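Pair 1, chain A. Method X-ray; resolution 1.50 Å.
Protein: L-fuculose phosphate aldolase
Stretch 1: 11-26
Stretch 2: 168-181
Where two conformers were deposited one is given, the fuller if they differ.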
# COMPACT_ATOMS: atom_id res chain seq x y z
N GLN A 11 -5.32 17.84 23.68
CA GLN A 11 -4.07 17.34 23.15
C GLN A 11 -4.24 15.94 22.60
O GLN A 11 -3.62 15.60 21.57
CB GLN A 11 -3.00 17.31 24.23
CG GLN A 11 -2.57 18.67 24.73
CD GLN A 11 -1.74 18.54 25.99
OE1 GLN A 11 -2.17 17.93 26.97
NE2 GLN A 11 -0.54 19.09 25.97
N GLU A 12 -5.05 15.14 23.30
CA GLU A 12 -5.29 13.77 22.89
C GLU A 12 -6.05 13.71 21.57
O GLU A 12 -5.70 12.90 20.71
CB GLU A 12 -5.97 12.94 23.98
CG GLU A 12 -5.92 11.44 23.70
CD GLU A 12 -6.54 10.59 24.80
OE1 GLU A 12 -7.67 10.91 25.25
OE2 GLU A 12 -5.91 9.59 25.20
N LEU A 13 -7.03 14.57 21.37
CA LEU A 13 -7.70 14.65 20.06
C LEU A 13 -6.72 14.93 18.94
O LEU A 13 -6.77 14.32 17.90
CB LEU A 13 -8.78 15.72 20.06
CG LEU A 13 -9.99 15.39 20.89
CD1 LEU A 13 -10.83 16.62 21.08
CD2 LEU A 13 -10.84 14.32 20.21
N ILE A 14 -5.79 15.85 19.18
CA ILE A 14 -4.77 16.19 18.21
C ILE A 14 -3.87 15.00 17.92
O ILE A 14 -3.58 14.71 16.76
CB ILE A 14 -3.93 17.38 18.73
CG1 ILE A 14 -4.86 18.55 18.98
CG2 ILE A 14 -2.83 17.75 17.74
CD1 ILE A 14 -5.67 18.91 17.77
N LYS A 15 -3.44 14.31 18.98
CA LYS A 15 -2.59 13.13 18.86
C LYS A 15 -3.24 12.08 17.95
O LYS A 15 -2.61 11.62 17.00
CB LYS A 15 -2.32 12.54 20.23
CG LYS A 15 -1.47 11.28 20.25
CD LYS A 15 -1.48 10.67 21.64
CE LYS A 15 -1.11 9.19 21.63
NZ LYS A 15 0.35 8.97 21.39
N TYR A 16 -4.50 11.73 18.24
CA TYR A 16 -5.18 10.69 17.46
C TYR A 16 -5.54 11.09 16.05
O TYR A 16 -5.56 10.23 15.17
CB TYR A 16 -6.34 10.08 18.23
CG TYR A 16 -5.81 9.13 19.28
CD1 TYR A 16 -5.44 7.82 18.94
CD2 TYR A 16 -5.57 9.55 20.60
CE1 TYR A 16 -4.93 6.94 19.87
CE2 TYR A 16 -5.05 8.68 21.55
CZ TYR A 16 -4.72 7.38 21.18
OH TYR A 16 -4.20 6.50 22.10
N GLY A 17 -5.83 12.36 15.83
CA GLY A 17 -5.95 12.96 14.50
C GLY A 17 -4.72 12.67 13.68
O GLY A 17 -4.80 12.13 12.58
N LYS A 18 -3.56 13.01 14.23
CA LYS A 18 -2.32 12.72 13.58
C LYS A 18 -2.12 11.23 13.34
O LYS A 18 -1.66 10.85 12.26
CB LYS A 18 -1.15 13.28 14.40
CG LYS A 18 -1.19 14.78 14.48
CD LYS A 18 -0.04 15.26 15.34
CE LYS A 18 0.03 16.75 15.26
NZ LYS A 18 1.30 17.20 15.89
N LYS A 19 -2.43 10.39 14.33
CA LYS A 19 -2.26 8.93 14.21
C LYS A 19 -3.06 8.38 13.03
O LYS A 19 -2.59 7.50 12.31
CB LYS A 19 -2.63 8.17 15.48
N LEU A 20 -4.25 8.92 12.82
CA LEU A 20 -5.06 8.47 11.67
C LEU A 20 -4.31 8.68 10.35
O LEU A 20 -4.35 7.83 9.47
CB LEU A 20 -6.42 9.17 11.66
CG LEU A 20 -7.46 8.73 12.67
CD1 LEU A 20 -8.61 9.72 12.63
CD2 LEU A 20 -7.99 7.32 12.40
N VAL A 21 -3.60 9.81 10.20
CA VAL A 21 -2.85 10.08 8.96
C VAL A 21 -1.53 9.29 8.95
O VAL A 21 -1.13 8.74 7.94
CB VAL A 21 -2.55 11.59 8.77
CG1 VAL A 21 -1.89 11.85 7.42
CG2 VAL A 21 -3.81 12.42 8.94
N GLU A 22 -0.85 9.25 10.10
CA GLU A 22 0.46 8.60 10.17
C GLU A 22 0.37 7.13 9.79
O GLU A 22 1.24 6.59 9.09
CB GLU A 22 1.03 8.75 11.59
CG GLU A 22 1.39 10.19 11.97
CD GLU A 22 1.65 10.42 13.47
OE1 GLU A 22 1.37 9.54 14.31
OE2 GLU A 22 2.14 11.52 13.82
N THR A 23 -0.72 6.48 10.20
CA THR A 23 -0.91 5.05 9.92
C THR A 23 -1.65 4.83 8.60
O THR A 23 -1.94 3.69 8.23
CB THR A 23 -1.69 4.32 11.03
OG1 THR A 23 -3.00 4.88 11.13
CG2 THR A 23 -0.97 4.43 12.38
N ASP A 24 -1.90 5.91 7.88
CA ASP A 24 -2.56 5.87 6.57
C ASP A 24 -3.97 5.28 6.59
O ASP A 24 -4.45 4.75 5.58
CB ASP A 24 -1.71 5.14 5.52
CG ASP A 24 -2.05 5.58 4.10
OD1 ASP A 24 -2.43 6.76 3.90
OD2 ASP A 24 -1.94 4.74 3.19
N LEU A 25 -4.64 5.38 7.73
CA LEU A 25 -6.07 5.05 7.74
C LEU A 25 -6.87 6.05 6.92
O LEU A 25 -7.82 5.69 6.22
CB LEU A 25 -6.61 4.97 9.17
CG LEU A 25 -6.38 3.64 9.86
CD1 LEU A 25 -6.62 3.79 11.36
CD2 LEU A 25 -7.28 2.54 9.25
N THR A 26 -6.51 7.33 7.01
CA THR A 26 -7.18 8.36 6.22
C THR A 26 -6.22 9.50 5.95
O THR A 26 -5.19 9.60 6.61
CB THR A 26 -8.49 8.85 6.90
OG1 THR A 26 -9.10 9.87 6.11
CG2 THR A 26 -8.21 9.39 8.28
N ASN A 168 -12.66 5.37 25.27
CA ASN A 168 -11.64 6.41 25.12
C ASN A 168 -11.08 6.38 23.71
O ASN A 168 -11.43 5.49 22.91
CB ASN A 168 -10.53 6.24 26.17
CG ASN A 168 -9.94 4.84 26.18
OD1 ASN A 168 -9.73 4.24 25.13
ND2 ASN A 168 -9.67 4.33 27.36
N LEU A 169 -10.24 7.35 23.39
CA LEU A 169 -9.73 7.51 22.02
C LEU A 169 -8.81 6.39 21.59
O LEU A 169 -8.86 5.98 20.43
CB LEU A 169 -9.04 8.85 21.80
CG LEU A 169 -9.96 10.03 21.67
CD1 LEU A 169 -9.15 11.30 21.82
CD2 LEU A 169 -10.71 10.06 20.33
N LEU A 170 -7.96 5.91 22.49
CA LEU A 170 -7.12 4.75 22.15
C LEU A 170 -7.97 3.57 21.65
O LEU A 170 -7.67 3.00 20.60
CB LEU A 170 -6.24 4.34 23.34
CG LEU A 170 -5.20 3.23 23.11
CD1 LEU A 170 -3.97 3.46 23.97
CD2 LEU A 170 -5.80 1.87 23.40
N ASN A 171 -9.03 3.23 22.38
CA ASN A 171 -9.91 2.12 22.02
C ASN A 171 -10.72 2.46 20.77
O ASN A 171 -10.88 1.59 19.90
CB ASN A 171 -10.84 1.71 23.17
CG ASN A 171 -10.09 1.19 24.38
OD1 ASN A 171 -8.86 1.06 24.38
ND2 ASN A 171 -10.83 0.87 25.43
N ALA A 172 -11.22 3.69 20.66
CA ALA A 172 -11.93 4.10 19.43
C ALA A 172 -11.02 3.96 18.21
O ALA A 172 -11.43 3.46 17.16
CB ALA A 172 -12.48 5.51 19.54
N PHE A 173 -9.76 4.39 18.33
CA PHE A 173 -8.80 4.28 17.25
C PHE A 173 -8.58 2.80 16.90
O PHE A 173 -8.55 2.44 15.71
CB PHE A 173 -7.46 4.97 17.65
CG PHE A 173 -6.39 4.87 16.61
CD1 PHE A 173 -5.55 3.76 16.59
CD2 PHE A 173 -6.26 5.83 15.61
CE1 PHE A 173 -4.58 3.62 15.60
CE2 PHE A 173 -5.30 5.70 14.62
CZ PHE A 173 -4.46 4.60 14.62
N ASN A 174 -8.48 1.94 17.91
CA ASN A 174 -8.25 0.52 17.70
C ASN A 174 -9.41 -0.09 16.95
O ASN A 174 -9.21 -0.94 16.10
CB ASN A 174 -8.07 -0.23 19.02
CG ASN A 174 -7.79 -1.71 18.80
OD1 ASN A 174 -6.73 -2.08 18.30
ND2 ASN A 174 -8.76 -2.54 19.14
N ILE A 175 -10.61 0.35 17.30
CA ILE A 175 -11.82 -0.14 16.57
C ILE A 175 -11.78 0.28 15.10
O ILE A 175 -12.05 -0.53 14.21
CB ILE A 175 -13.13 0.31 17.24
CG1 ILE A 175 -13.22 -0.35 18.63
CG2 ILE A 175 -14.35 -0.06 16.36
CD1 ILE A 175 -14.34 0.14 19.50
N VAL A 176 -11.42 1.53 14.81
CA VAL A 176 -11.35 1.97 13.43
C VAL A 176 -10.33 1.11 12.68
O VAL A 176 -10.57 0.59 11.59
CB VAL A 176 -10.99 3.48 13.27
CG1 VAL A 176 -10.71 3.81 11.80
CG2 VAL A 176 -12.11 4.36 13.80
N GLU A 177 -9.16 0.94 13.29
CA GLU A 177 -8.13 0.16 12.66
C GLU A 177 -8.56 -1.27 12.40
O GLU A 177 -8.31 -1.79 11.30
CB GLU A 177 -6.90 0.16 13.56
CG GLU A 177 -5.65 -0.42 12.95
CD GLU A 177 -4.48 -0.18 13.86
OE1 GLU A 177 -4.38 -0.88 14.88
OE2 GLU A 177 -3.68 0.72 13.55
N GLU A 178 -9.19 -1.90 13.39
CA GLU A 178 -9.58 -3.29 13.28
C GLU A 178 -10.75 -3.47 12.32
O GLU A 178 -10.76 -4.42 11.52
CB GLU A 178 -9.94 -3.86 14.64
CG GLU A 178 -9.71 -5.36 14.71
CD GLU A 178 -8.28 -5.75 14.36
OE1 GLU A 178 -7.33 -5.00 14.67
OE2 GLU A 178 -8.11 -6.81 13.76
N VAL A 179 -11.72 -2.58 12.38
CA VAL A 179 -12.85 -2.66 11.42
C VAL A 179 -12.35 -2.44 9.99
O VAL A 179 -12.76 -3.13 9.06
CB VAL A 179 -13.99 -1.70 11.76
CG1 VAL A 179 -15.04 -1.70 10.64
CG2 VAL A 179 -14.60 -2.09 13.10
N GLU A 180 -11.42 -1.50 9.79
CA GLU A 180 -10.88 -1.32 8.45
C GLU A 180 -10.14 -2.61 7.99
O GLU A 180 -10.30 -3.04 6.82
CB GLU A 180 -9.96 -0.08 8.41
CG GLU A 180 -9.19 0.10 7.09
CD GLU A 180 -10.05 0.12 5.80
OE1 GLU A 180 -11.20 0.55 5.88
OE2 GLU A 180 -9.51 -0.16 4.71
N TYR A 181 -9.40 -3.26 8.90
CA TYR A 181 -8.69 -4.47 8.56
C TYR A 181 -9.69 -5.56 8.18
O TYR A 181 -9.49 -6.24 7.17
CB TYR A 181 -7.82 -4.89 9.74
CG TYR A 181 -7.19 -6.25 9.61
CD1 TYR A 181 -6.03 -6.42 8.89
CD2 TYR A 181 -7.76 -7.37 10.23
CE1 TYR A 181 -5.44 -7.67 8.76
CE2 TYR A 181 -7.20 -8.63 10.11
CZ TYR A 181 -6.03 -8.78 9.39
OH TYR A 181 -5.46 -10.03 9.26
O HOH W 1 -10.11 9.47 25.43
O HOH W 2 -7.25 7.23 25.15

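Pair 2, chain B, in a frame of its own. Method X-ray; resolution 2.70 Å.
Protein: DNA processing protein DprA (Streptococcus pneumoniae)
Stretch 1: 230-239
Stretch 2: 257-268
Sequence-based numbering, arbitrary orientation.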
# COMPACT_ATOMS: atom_id res chain seq x y z
N SER B 230 17.15 -0.50 5.27
CA SER B 230 16.09 -1.49 5.05
C SER B 230 15.56 -1.42 3.62
O SER B 230 15.32 -2.47 3.00
CB SER B 230 14.95 -1.30 6.05
OG SER B 230 15.34 -0.55 7.19
N LEU B 231 15.40 -0.20 3.08
CA LEU B 231 14.93 0.06 1.72
C LEU B 231 15.93 -0.47 0.71
O LEU B 231 15.52 -1.13 -0.25
CB LEU B 231 14.69 1.57 1.52
CG LEU B 231 14.15 2.03 0.16
CD1 LEU B 231 12.69 1.71 -0.00
CD2 LEU B 231 14.36 3.50 -0.03
N ILE B 232 17.24 -0.21 0.94
CA ILE B 232 18.36 -0.67 0.10
C ILE B 232 18.37 -2.21 0.01
O ILE B 232 18.50 -2.75 -1.09
CB ILE B 232 19.71 -0.03 0.56
CG1 ILE B 232 19.73 1.49 0.25
CG2 ILE B 232 20.92 -0.72 -0.09
CD1 ILE B 232 20.70 2.34 1.09
N THR B 233 18.16 -2.90 1.15
CA THR B 233 18.08 -4.36 1.27
C THR B 233 16.93 -4.90 0.39
O THR B 233 17.12 -5.87 -0.33
CB THR B 233 17.93 -4.76 2.76
OG1 THR B 233 19.00 -4.19 3.51
CG2 THR B 233 17.92 -6.25 2.98
N CYS B 234 15.75 -4.23 0.44
CA CYS B 234 14.55 -4.61 -0.31
C CYS B 234 14.67 -4.35 -1.80
O CYS B 234 14.24 -5.18 -2.61
CB CYS B 234 13.31 -3.94 0.28
SG CYS B 234 12.90 -4.51 1.94
N GLU B 235 15.25 -3.21 -2.16
CA GLU B 235 15.48 -2.87 -3.56
C GLU B 235 16.45 -3.89 -4.19
O GLU B 235 16.17 -4.37 -5.29
CB GLU B 235 15.97 -1.42 -3.71
CG GLU B 235 14.87 -0.39 -3.45
CD GLU B 235 15.22 1.08 -3.60
OE1 GLU B 235 16.34 1.48 -3.23
OE2 GLU B 235 14.33 1.84 -4.05
N ARG B 236 17.51 -4.28 -3.46
CA ARG B 236 18.45 -5.30 -3.94
C ARG B 236 17.81 -6.72 -3.92
O ARG B 236 18.10 -7.52 -4.80
CB ARG B 236 19.79 -5.25 -3.16
CG ARG B 236 20.92 -6.13 -3.73
CD ARG B 236 21.61 -5.52 -4.95
NE ARG B 236 22.58 -6.43 -5.56
CZ ARG B 236 22.32 -7.25 -6.57
NH1 ARG B 236 21.09 -7.29 -7.10
NH2 ARG B 236 23.26 -8.03 -7.07
N ALA B 237 16.90 -7.00 -2.95
CA ALA B 237 16.18 -8.28 -2.87
C ALA B 237 15.24 -8.43 -4.08
O ALA B 237 15.10 -9.53 -4.61
CB ALA B 237 15.39 -8.39 -1.58
N MSE B 238 14.62 -7.31 -4.52
CA MSE B 238 13.74 -7.26 -5.69
C MSE B 238 14.55 -7.52 -6.97
O MSE B 238 14.07 -8.22 -7.86
CB MSE B 238 13.02 -5.90 -5.74
CG MSE B 238 11.51 -6.02 -5.56
SE MSE B 238 10.66 -4.49 -4.67
CE MSE B 238 8.98 -4.55 -5.57
N GLU B 239 15.80 -7.02 -7.01
CA GLU B 239 16.74 -7.23 -8.12
C GLU B 239 17.19 -8.70 -8.19
O GLU B 239 17.49 -9.19 -9.27
CB GLU B 239 17.97 -6.31 -7.97
CG GLU B 239 17.73 -4.86 -8.35
CD GLU B 239 18.68 -3.84 -7.74
OE1 GLU B 239 19.88 -4.16 -7.55
OE2 GLU B 239 18.23 -2.70 -7.48
N ASP B 257 7.55 5.50 4.91
CA ASP B 257 7.68 6.05 3.56
C ASP B 257 8.31 5.09 2.57
O ASP B 257 7.90 5.05 1.42
CB ASP B 257 8.44 7.40 3.58
CG ASP B 257 7.73 8.60 4.19
OD1 ASP B 257 6.60 8.43 4.72
OD2 ASP B 257 8.31 9.72 4.16
N GLY B 258 9.31 4.35 3.03
CA GLY B 258 10.03 3.37 2.22
C GLY B 258 9.18 2.17 1.87
O GLY B 258 9.24 1.68 0.74
N CYS B 259 8.36 1.70 2.84
CA CYS B 259 7.40 0.61 2.69
C CYS B 259 6.38 0.99 1.64
O CYS B 259 6.06 0.18 0.77
CB CYS B 259 6.70 0.31 4.02
SG CYS B 259 7.79 -0.23 5.35
N HIS B 260 5.86 2.23 1.73
CA HIS B 260 4.86 2.79 0.83
C HIS B 260 5.40 2.92 -0.58
O HIS B 260 4.70 2.55 -1.52
CB HIS B 260 4.33 4.13 1.37
CG HIS B 260 3.58 4.00 2.67
ND1 HIS B 260 3.38 5.10 3.47
CD2 HIS B 260 3.02 2.92 3.25
CE1 HIS B 260 2.70 4.65 4.52
NE2 HIS B 260 2.47 3.34 4.43
N HIS B 261 6.66 3.37 -0.72
CA HIS B 261 7.35 3.50 -2.00
C HIS B 261 7.50 2.11 -2.65
O HIS B 261 7.24 1.97 -3.84
CB HIS B 261 8.72 4.19 -1.81
CG HIS B 261 9.57 4.20 -3.04
ND1 HIS B 261 9.36 5.11 -4.07
CD2 HIS B 261 10.62 3.41 -3.37
CE1 HIS B 261 10.28 4.84 -4.99
NE2 HIS B 261 11.07 3.83 -4.61
N LEU B 262 7.88 1.09 -1.84
CA LEU B 262 8.06 -0.29 -2.29
C LEU B 262 6.76 -0.89 -2.82
O LEU B 262 6.78 -1.52 -3.88
CB LEU B 262 8.65 -1.18 -1.17
CG LEU B 262 10.17 -1.06 -0.92
CD1 LEU B 262 10.52 -1.47 0.49
CD2 LEU B 262 10.96 -1.87 -1.93
N ILE B 263 5.63 -0.67 -2.10
CA ILE B 263 4.29 -1.14 -2.50
C ILE B 263 3.90 -0.51 -3.85
O ILE B 263 3.42 -1.22 -4.73
CB ILE B 263 3.22 -0.90 -1.39
CG1 ILE B 263 3.49 -1.79 -0.18
CG2 ILE B 263 1.80 -1.12 -1.93
CD1 ILE B 263 2.88 -1.30 1.13
N GLN B 264 4.17 0.80 -4.02
CA GLN B 264 3.90 1.53 -5.25
C GLN B 264 4.70 0.93 -6.41
O GLN B 264 4.16 0.78 -7.50
CB GLN B 264 4.24 3.02 -5.10
CG GLN B 264 3.26 3.78 -4.20
CD GLN B 264 3.66 5.21 -3.95
OE1 GLN B 264 4.84 5.59 -3.92
NE2 GLN B 264 2.67 6.04 -3.67
N GLU B 265 5.95 0.52 -6.13
CA GLU B 265 6.88 -0.08 -7.08
C GLU B 265 6.63 -1.57 -7.39
O GLU B 265 7.34 -2.15 -8.22
CB GLU B 265 8.34 0.17 -6.67
CG GLU B 265 8.79 1.62 -6.81
CD GLU B 265 8.74 2.24 -8.20
OE1 GLU B 265 9.02 1.53 -9.19
OE2 GLU B 265 8.43 3.45 -8.29
N GLY B 266 5.63 -2.17 -6.76
CA GLY B 266 5.26 -3.55 -7.03
C GLY B 266 5.28 -4.53 -5.87
O GLY B 266 4.85 -5.67 -6.06
N ALA B 267 5.77 -4.12 -4.68
CA ALA B 267 5.81 -5.02 -3.52
C ALA B 267 4.42 -5.31 -2.99
O ALA B 267 3.48 -4.55 -3.23
CB ALA B 267 6.68 -4.44 -2.42
N LYS B 268 4.29 -6.44 -2.28
CA LYS B 268 3.02 -6.88 -1.73
C LYS B 268 2.74 -6.22 -0.40
O LYS B 268 3.59 -6.28 0.48
CB LYS B 268 2.97 -8.41 -1.63
CG LYS B 268 3.26 -9.11 -2.96
CD LYS B 268 2.08 -9.91 -3.52
CE LYS B 268 2.46 -10.61 -4.81
NZ LYS B 268 1.86 -9.97 -6.02

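Where pair 1 sets a tyrosine against a leucine, pair 2 sets a leucine against no side chain at all. Y16(A) and L169(A) fall on L231(B) and G258(B), and both side chains shrink; the backbones lie closer at this point. In pair 1 the CA atoms of Y16(A) and L169(A) lie 7.2 Å apart, and the phenol ring fills the gap: CB of L169(A) sits over one ring face, 4.1 Å from the ring centroid of Y16(A), in a CH-pi contact. In pair 2 the CA atoms of L231(B) and G258(B) approach to 5.9 Å, so the leucine methyl CD1 of L231(B) rests directly on the backbone, 3.5 Å from O of G258(B). A CB on that glycine would point toward the other helix and lie only 3.5 Å from CD1 of L231(B), a tight fit.

The frame around this exchange is common to both. Two helices run nearly parallel, at 18° in pair 1 and 17° in pair 2, with axes 10.8 and 10.2 Å apart at closest approach; the central residues superpose with an RMSD of 0.8 Å. The pairs thus illustrate a general principle: a helix packing geometry sets where the two chains approach, but not which side chains fill the space.

One helix turn further along the second helix, F173(A) matches L262(B), and here the solutions converge. Both side chains point toward the partner helix and act as the hub of the contact. The F173(A) ring gathers Y16(A), K19(A), L20(A), T23(A) and L25(A); OG1 of T23(A) approaches the ring edge, 3.8 Å from CZ of F173(A). The smaller L262(B) gathers the matched set L231(B), C234(B), E235(B) and M238(B). C234(B) occupies the place of K19(A), a lysine modelled only as far as CB; in each, CB lies 3.7 Å from the hub: CB of K19(A) from CE2 of F173(A), and CB of C234(B) from CD1 of L262(B).

The T23(A) position shows how length can be redistributed. T23(A) is short, and its OG1 donates back to O of K19(A) at 2.9 Å. Its match, the selenomethionine M238(B), reaches farther across: SE lies 3.8 Å from CD2 of L262(B), and CE of M238(B) continues to CB of A267(B) at 3.9 Å, beyond the end of the second helix. In pair 1 the first helix ends at a Schellman turn, with D24(A) at positive phi, and L25(A), after that helix, also packs on the second helix, with CD1 4.1 Å from CG1 of V176(A). Pair 2 has a Schellman turn on the second helix, at G266(B), whose backbone angles by themselves call for glycine.

Neither interface has a direct hydrogen bond among its modelled atoms. In pair 1, two waters link the carboxylate of E12(A) to N of L169(A) and N of L170(A), in the first turn of the second helix. Pair 1 buries 615 Å², pair 2 349 Å².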